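Stage II sporulation protein E (SpoIIE) (Moorella thermoacetica, PDB 3ZT9) is probably a manganese-dependent protein phosphatase of the PP2C-like SpoIIE family, linked to the bacterial stressosome and its control of secondary messenger signalling. Local coordinates at residues G94-A99 with I115-T120; S110-I115 with K136-E141. All coordinates share one frame; numbering follows the deposited sequence.

Contact 1: G94-A99 with I115-T120; sequences GLWQAA and ITPLAT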
ATOM      1  N   GLY A  94      -4.863  -0.464 -19.501  1.00 18.29           N
ATOM      2  CA  GLY A  94      -3.421  -0.578 -19.549  1.00 19.54           C
ATOM      3  C   GLY A  94      -2.722   0.598 -18.877  1.00 17.83           C
ATOM      4  O   GLY A  94      -1.692   1.096 -19.351  1.00 15.56           O
ATOM      5  N   LEU A  95      -3.290   1.043 -17.766  1.00 14.39           N
ATOM      6  CA  LEU A  95      -2.807   2.245 -17.077  1.00 14.13           C
ATOM      7  C   LEU A  95      -2.769   2.029 -15.577  1.00 16.69           C
ATOM      8  O   LEU A  95      -3.556   1.270 -15.042  1.00 16.12           O
ATOM      9  CB  LEU A  95      -3.747   3.419 -17.319  1.00 17.73           C
ATOM     10  CG  LEU A  95      -4.026   3.776 -18.792  1.00 20.76           C
ATOM     11  CD1 LEU A  95      -5.200   4.781 -18.844  1.00 23.67           C
ATOM     12  CD2 LEU A  95      -2.776   4.322 -19.434  1.00 20.51           C
ATOM     13  N   TRP A  96      -1.861   2.715 -14.897  1.00 13.66           N
ATOM     14  CA  TRP A  96      -1.889   2.771 -13.417  1.00 14.68           C
ATOM     15  C   TRP A  96      -1.647   4.198 -12.913  1.00 15.41           C
ATOM     16  O   TRP A  96      -1.070   5.051 -13.609  1.00 15.08           O
ATOM     17  CB  TRP A  96      -0.895   1.801 -12.747  1.00 13.88           C
ATOM     18  CG  TRP A  96       0.546   2.037 -13.088  1.00 13.79           C
ATOM     19  CD1 TRP A  96       1.287   1.347 -14.041  1.00 15.65           C
ATOM     20  CD2 TRP A  96       1.459   2.967 -12.470  1.00 16.46           C
ATOM     21  NE1 TRP A  96       2.581   1.811 -14.051  1.00 15.74           N
ATOM     22  CE2 TRP A  96       2.714   2.814 -13.116  1.00 18.81           C
ATOM     23  CE3 TRP A  96       1.339   3.921 -11.452  1.00 12.96           C
ATOM     24  CZ2 TRP A  96       3.836   3.574 -12.770  1.00 13.26           C
ATOM     25  CZ3 TRP A  96       2.455   4.702 -11.119  1.00 16.66           C
ATOM     26  CH2 TRP A  96       3.684   4.521 -11.769  1.00 19.24           C
ATOM     27  N   GLN A  97      -2.176   4.477 -11.721  1.00 13.92           N
ATOM     28  CA  GLN A  97      -1.891   5.730 -11.037  1.00 14.29           C
ATOM     29  C   GLN A  97      -1.527   5.352  -9.619  1.00 19.51           C
ATOM     30  O   GLN A  97      -2.007   4.342  -9.096  1.00 15.47           O
ATOM     31  CB  GLN A  97      -3.139   6.622 -10.946  1.00 18.08           C
ATOM     32  CG  GLN A  97      -3.702   7.151 -12.205  1.00 34.07           C
ATOM     33  CD  GLN A  97      -4.918   8.044 -11.919  1.00 32.11           C
ATOM     34  OE1 GLN A  97      -5.843   8.126 -12.720  1.00 54.41           O
ATOM     35  NE2 GLN A  97      -4.908   8.711 -10.770  1.00 24.82           N
ATOM     36  N   ALA A  98      -0.662   6.120  -8.967  1.00 13.45           N
ATOM     37  CA  ALA A  98      -0.418   5.786  -7.572  1.00 12.79           C
ATOM     38  C   ALA A  98      -0.149   7.075  -6.813  1.00 18.17           C
ATOM     39  O   ALA A  98       0.383   8.025  -7.385  1.00 17.20           O
ATOM     40  CB  ALA A  98       0.781   4.884  -7.445  1.00 14.22           C
ATOM     41  N   ALA A  99      -0.465   7.104  -5.517  1.00 15.28           N
ATOM     42  CA  ALA A  99      -0.001   8.250  -4.693  1.00 12.54           C
ATOM     43  C   ALA A  99       0.270   7.780  -3.274  1.00 13.40           C
ATOM     44  O   ALA A  99      -0.243   6.730  -2.863  1.00 13.69           O
ATOM     45  CB  ALA A  99      -1.054   9.348  -4.694  1.00 14.53           C
ATOM     46  N   ILE A 115       9.944   1.443 -11.426  1.00 15.57           N
ATOM     47  CA  ILE A 115       9.488   2.786 -11.108  1.00 14.79           C
ATOM     48  C   ILE A 115       9.102   2.886  -9.645  1.00 16.79           C
ATOM     49  O   ILE A 115       8.346   2.065  -9.137  1.00 15.55           O
ATOM     50  CB  ILE A 115       8.230   3.126 -11.968  1.00 13.61           C
ATOM     51  CG1 ILE A 115       8.644   3.242 -13.446  1.00 17.79           C
ATOM     52  CG2 ILE A 115       7.643   4.442 -11.473  1.00 14.91           C
ATOM     53  CD1 ILE A 115       7.448   3.142 -14.482  1.00 19.31           C
ATOM     54  N   THR A 116       9.658   3.870  -8.952  1.00 14.61           N
ATOM     55  CA  THR A 116       9.289   4.104  -7.569  1.00 14.50           C
ATOM     56  C   THR A 116       8.532   5.442  -7.459  1.00 14.96           C
ATOM     57  O   THR A 116       9.113   6.512  -7.650  1.00 15.46           O
ATOM     58  CB  THR A 116      10.545   4.170  -6.696  1.00 17.85           C
ATOM     59  OG1 THR A 116      11.247   2.922  -6.788  1.00 17.42           O
ATOM     60  CG2 THR A 116      10.181   4.443  -5.229  1.00 14.25           C
ATOM     61  N   PRO A 117       7.226   5.375  -7.205  1.00 13.69           N
ATOM     62  CA  PRO A 117       6.451   6.614  -7.057  1.00 13.77           C
ATOM     63  C   PRO A 117       6.943   7.458  -5.915  1.00 16.20           C
ATOM     64  O   PRO A 117       7.328   6.932  -4.868  1.00 16.04           O
ATOM     65  CB  PRO A 117       5.028   6.116  -6.775  1.00 16.41           C
ATOM     66  CG  PRO A 117       4.986   4.760  -7.503  1.00 17.71           C
ATOM     67  CD  PRO A 117       6.363   4.169  -7.212  1.00 12.60           C
ATOM     68  N   LEU A 118       6.902   8.764  -6.120  1.00 16.54           N
ATOM     69  CA  LEU A 118       7.307   9.737  -5.128  1.00 14.97           C
ATOM     70  C   LEU A 118       6.193   9.983  -4.123  1.00 21.80           C
ATOM     71  O   LEU A 118       5.051  10.239  -4.518  1.00 15.53           O
ATOM     72  CB  LEU A 118       7.625  11.039  -5.835  1.00 16.70           C
ATOM     73  CG  LEU A 118       7.890  12.204  -4.886  1.00 25.61           C
ATOM     74  CD1 LEU A 118       9.052  11.845  -3.960  1.00 29.39           C
ATOM     75  CD2 LEU A 118       8.191  13.447  -5.714  1.00 32.41           C
ATOM     76  N   ALA A 119       6.539   9.895  -2.845  1.00 18.32           N
ATOM     77  CA  ALA A 119       5.624  10.148  -1.750  1.00 16.77           C
ATOM     78  C   ALA A 119       5.507  11.636  -1.529  1.00 23.46           C
ATOM     79  O   ALA A 119       6.457  12.380  -1.742  1.00 22.25           O
ATOM     80  CB  ALA A 119       6.127   9.502  -0.431  1.00 21.29           C
ATOM     81  N   THR A 120       4.331  12.048  -1.087  1.00 16.65           N
ATOM     82  CA  THR A 120       4.158  13.416  -0.589  1.00 21.60           C
ATOM     83  C   THR A 120       4.189  13.373   0.927  1.00 18.36           C
ATOM     84  O   THR A 120       3.473  12.606   1.503  1.00 18.37           O
ATOM     85  CB  THR A 120       2.812  14.003  -1.066  1.00 31.30           C
ATOM     86  OG1 THR A 120       1.767  13.620  -0.180  1.00 52.56           O
ATOM     87  CG2 THR A 120       2.484  13.490  -2.450  1.00 25.81           C
TER

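Contact 2: S110-I115 with K136-E141; sequences SAKGII and KGSYQE. With MN (manganese (II) ion), chain D.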
ATOM      1  N   SER A 110       8.020  -2.821 -14.149  1.00 16.07           N
ATOM      2  CA  SER A 110       7.202  -2.843 -15.360  1.00 15.79           C
ATOM      3  C   SER A 110       8.030  -2.970 -16.595  1.00 20.50           C
ATOM      4  O   SER A 110       9.258  -2.742 -16.583  1.00 18.22           O
ATOM      5  CB  SER A 110       6.335  -1.576 -15.459  1.00 18.24           C
ATOM      6  OG  SER A 110       7.072  -0.503 -16.034  1.00 19.60           O
ATOM      7  N   ALA A 111       7.349  -3.276 -17.693  1.00 16.84           N
ATOM      8  CA  ALA A 111       8.015  -3.469 -18.978  1.00 19.61           C
ATOM      9  C   ALA A 111       8.684  -2.173 -19.391  1.00 30.63           C
ATOM     10  O   ALA A 111       9.635  -2.181 -20.166  1.00 33.05           O
ATOM     11  CB  ALA A 111       6.990  -3.915 -20.051  1.00 32.80           C
ATOM     12  N   LYS A 112       8.171  -1.065 -18.857  1.00 27.56           N
ATOM     13  CA  LYS A 112       8.730   0.281 -19.085  1.00 27.89           C
ATOM     14  C   LYS A 112       9.832   0.669 -18.119  1.00 29.96           C
ATOM     15  O   LYS A 112      10.352   1.779 -18.224  1.00 31.62           O
ATOM     16  CB  LYS A 112       7.641   1.365 -18.964  1.00 36.23           C
ATOM     17  CG  LYS A 112       6.468   1.219 -19.891  1.00 47.81           C
ATOM     18  CD  LYS A 112       6.929   1.072 -21.319  1.00 69.03           C
ATOM     19  CE  LYS A 112       5.766   1.148 -22.282  1.00 79.31           C
ATOM     20  NZ  LYS A 112       5.111   2.472 -22.235  1.00 82.83           N
ATOM     21  N   GLY A 113      10.158  -0.204 -17.158  1.00 20.68           N
ATOM     22  CA  GLY A 113      11.248   0.046 -16.221  1.00 21.17           C
ATOM     23  C   GLY A 113      10.803  -0.107 -14.782  1.00 19.68           C
ATOM     24  O   GLY A 113       9.643  -0.261 -14.523  1.00 17.52           O
ATOM     25  N   ILE A 114      11.740  -0.091 -13.852  1.00 17.89           N
ATOM     26  CA  ILE A 114      11.423  -0.202 -12.438  1.00 18.30           C
ATOM     27  C   ILE A 114      11.143   1.226 -11.964  1.00 17.94           C
ATOM     28  O   ILE A 114      11.984   2.103 -12.104  1.00 16.30           O
ATOM     29  CB  ILE A 114      12.578  -0.804 -11.657  1.00 24.63           C
ATOM     30  CG1 ILE A 114      12.949  -2.168 -12.255  1.00 23.22           C
ATOM     31  CG2 ILE A 114      12.185  -0.964 -10.206  1.00 22.90           C
ATOM     32  CD1 ILE A 114      11.820  -3.096 -12.309  1.00 36.99           C
ATOM     33  N   ILE A 115       9.944   1.443 -11.426  1.00 15.57           N
ATOM     34  CA  ILE A 115       9.488   2.786 -11.108  1.00 14.79           C
ATOM     35  C   ILE A 115       9.102   2.886  -9.645  1.00 16.79           C
ATOM     36  O   ILE A 115       8.346   2.065  -9.137  1.00 15.55           O
ATOM     37  CB  ILE A 115       8.230   3.126 -11.968  1.00 13.61           C
ATOM     38  CG1 ILE A 115       8.644   3.242 -13.446  1.00 17.79           C
ATOM     39  CG2 ILE A 115       7.643   4.442 -11.473  1.00 14.91           C
ATOM     40  CD1 ILE A 115       7.448   3.142 -14.482  1.00 19.31           C
ATOM     41  N   LYS A 136       1.926   8.375 -12.586  1.00 14.99           N
ATOM     42  CA  LYS A 136       1.100   7.666 -13.562  1.00 15.24           C
ATOM     43  C   LYS A 136       1.981   6.839 -14.437  1.00 19.64           C
ATOM     44  O   LYS A 136       3.079   7.259 -14.733  1.00 18.70           O
ATOM     45  CB  LYS A 136       0.411   8.689 -14.456  1.00 20.39           C
ATOM     46  CG  LYS A 136      -0.638   9.461 -13.688  1.00 33.91           C
ATOM     47  CD  LYS A 136      -1.463  10.340 -14.562  1.00 57.15           C
ATOM     48  CE  LYS A 136      -2.506  11.045 -13.723  1.00 83.83           C
ATOM     49  NZ  LYS A 136      -3.289  12.001 -14.535  1.00 98.37           N
ATOM     50  N   GLY A 137       1.497   5.689 -14.908  1.00 16.12           N
ATOM     51  CA  GLY A 137       2.323   4.876 -15.788  1.00 15.39           C
ATOM     52  C   GLY A 137       1.466   3.960 -16.637  1.00 15.36           C
ATOM     53  O   GLY A 137       0.229   4.003 -16.554  1.00 14.55           O
ATOM     54  N   SER A 138       2.133   3.177 -17.492  1.00 13.85           N
ATOM     55  CA  SER A 138       1.460   2.219 -18.366  1.00 15.85           C
ATOM     56  C   SER A 138       1.584   0.851 -17.743  1.00 16.14           C
ATOM     57  O   SER A 138       2.665   0.491 -17.248  1.00 17.33           O
ATOM     58  CB  SER A 138       2.153   2.173 -19.730  1.00 24.68           C
ATOM     59  OG  SER A 138       2.205   3.470 -20.293  1.00 29.58           O
ATOM     60  N   TYR A 139       0.478   0.108 -17.743  1.00 16.66           N
ATOM     61  CA  TYR A 139       0.452  -1.253 -17.204  1.00 16.31           C
ATOM     62  C   TYR A 139       0.343  -2.262 -18.354  1.00 15.40           C
ATOM     63  O   TYR A 139      -0.439  -2.085 -19.289  1.00 16.31           O
ATOM     64  CB  TYR A 139      -0.754  -1.454 -16.258  1.00 12.92           C
ATOM     65  CG  TYR A 139      -0.954  -2.934 -15.919  1.00 13.78           C
ATOM     66  CD1 TYR A 139      -0.216  -3.533 -14.888  1.00 11.93           C
ATOM     67  CD2 TYR A 139      -1.848  -3.712 -16.641  1.00 14.42           C
ATOM     68  CE1 TYR A 139      -0.357  -4.892 -14.593  1.00 18.34           C
ATOM     69  CE2 TYR A 139      -2.002  -5.077 -16.345  1.00 16.69           C
ATOM     70  CZ  TYR A 139      -1.259  -5.641 -15.319  1.00 20.42           C
ATOM     71  OH  TYR A 139      -1.378  -6.971 -15.042  1.00 14.86           O
ATOM     72  N   GLN A 140       1.112  -3.333 -18.301  1.00 13.36           N
ATOM     73  CA  GLN A 140       0.797  -4.435 -19.179  1.00 17.62           C
ATOM     74  C   GLN A 140       0.945  -5.700 -18.348  1.00 14.49           C
ATOM     75  O   GLN A 140       1.700  -5.729 -17.393  1.00 16.47           O
ATOM     76  CB  GLN A 140       1.686  -4.427 -20.419  1.00 29.44           C
ATOM     77  CG  GLN A 140       3.029  -5.020 -20.262  1.00 41.93           C
ATOM     78  CD  GLN A 140       3.747  -5.114 -21.600  1.00 63.71           C
ATOM     79  OE1 GLN A 140       4.008  -6.197 -22.101  1.00 68.05           O
ATOM     80  NE2 GLN A 140       4.047  -3.970 -22.185  1.00 64.01           N
ATOM     81  N   GLU A 141       0.228  -6.740 -18.727  1.00 16.67           N
ATOM     82  CA  GLU A 141       0.319  -7.998 -18.002  1.00 13.03           C
ATOM     83  C   GLU A 141       1.778  -8.442 -17.810  1.00 17.79           C
ATOM     84  O   GLU A 141       2.589  -8.389 -18.740  1.00 15.76           O
ATOM     85  CB  GLU A 141      -0.474  -9.061 -18.779  1.00 16.18           C
ATOM     86  CG  GLU A 141      -0.203 -10.470 -18.292  1.00 29.13           C
ATOM     87  CD  GLU A 141      -0.494 -10.640 -16.826  1.00 37.58           C
ATOM     88  OE1 GLU A 141      -1.662 -10.407 -16.463  1.00 28.79           O
ATOM     89  OE2 GLU A 141       0.441 -10.991 -16.041  1.00 23.29           O
TER
HETATM   90 MN    MN D1196       0.483 -12.081 -14.266  0.69 17.60          MN
HETATM   91  O   HOH W   1       4.994   1.378 -15.918  1.00 16.83           O
HETATM   92  O   HOH W   2      -1.659 -11.548 -14.075  1.00 28.21           O
HETATM   93  O   HOH W   3       2.526 -12.794 -14.435  1.00 19.55           O
HETATM   94  O   HOH W   4       0.136 -13.851 -15.584  1.00 26.88           O
HETATM   95  O   HOH W   5       0.450 -13.629 -12.597  1.00 34.45           O

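Contact 1: G94-A99 with I115-T120
W96 and I115 meet through the outer corner of the indole's six-membered ring. The methyl CG2 of I115 arrives at the ring edge, near its plane, 4.0 Å from CH2 of W96, while CD1 of the same isoleucine lies 4.0 Å from CZ2 of W96. Two branches of one side chain therefore meet neighbouring atoms of the ring edge, a fit that suits a beta-branched residue with a longer arm. The pyrrolidine of P117 comes in obliquely, with CG 4.4 Å from W96 CZ3, and the same CG stands 4.2 Å from CB of A98. Alanine suits that position because its short methyl lets the proline ring come close to strand 95-101. No hydrogen bond joins the segments; the contact is wholly apolar.

Torsions set the indole in place: CG of W96 lies between its backbone N and carbonyl carbon (chi1 61°), which carries the ring along its own strand until its edge faces A98 N in plane. Farther out, W96 and P117 both touch I108 of strand 105-110 and A135 of strand 135-138. W96 and A98 are held in the sheet by backbone hydrogen bonds to G137 and A135. The arrangement belongs to the edge of the apolar interior of a PP2C-like beta sandwich, where a tryptophan and a proline help fill the space between two antiparallel sheets.

Contact 2: S110-I115 with K136-E141
A111 and Q140 meet in a van der Waals contact of a methyl against a side-chain amide. CB of A111 lies 3.6 Å from NE2 of Q140 and also touches CD, so the small side chain rests against the glutamine's amide end, with no hydrogen bond between them. CG of Q140 sits between backbone N and carbonyl carbon (chi1 82°), and the chain then runs extended (chi2 173°), bringing the amide up to the turn.

Of the polar approaches, K112 bends at chi2 and chi4, bringing NZ to 3.6 Å from OG of S138, too long to be called a hydrogen bond. The firmer polar link uses water 1, which donates both to OG of S110 and to the backbone O of S138, each at 2.8 Å, bridging the two segments where no direct hydrogen bond does.

Within 110-115, the backbone forms a type I turn from S110 to G113. G113 O accepts from both N and OG of S110; the hydroxyl bond, 3.0 Å from OG to O, lies in the carbonyl plane on a lone pair. Since the S110 hydroxyl also accepts from the bridging water, one small side chain both braces the turn and holds the water. Glycine suits 113, whose backbone angles would jam a side chain against the preceding carbonyl. D143 accepts from the backbone N of both A111 and Q140, tying the segments together from outside.

Metal coordination closes the far end: OE2 of E141 binds manganese at 2.1 Å, and four waters and R193 OXT complete six ligands. OE1 of E141 lies 2.6 Å from the metal-bound water 2, which can probably donate to it, and OE1 forms a salt bridge with R91. The whole is a beta hairpin turn between strands 105-110 and 113-115, water-linked to an edge strand that leads on to a peripheral manganese site.

How the contacts relate
Contact 1 is buried and contact 2 lies at the surface, yet they are neighbours, with centres about 10 Å apart. I115 belongs to both, and strands 95-101 and 135-138 pair in one sheet; a probable hydrogen bond from Y139 N to G94 O continues the pairing just beyond the strands. Each contact spans from that sheet to the hairpin end 110-115 of the other sheet or the loop that follows it. Inside, the junction is made by hydrocarbon groups alone; toward the solvent, the same two layers are joined through a bridging water, one loose polar approach and a shared aspartate, with a metal ion at the outer end.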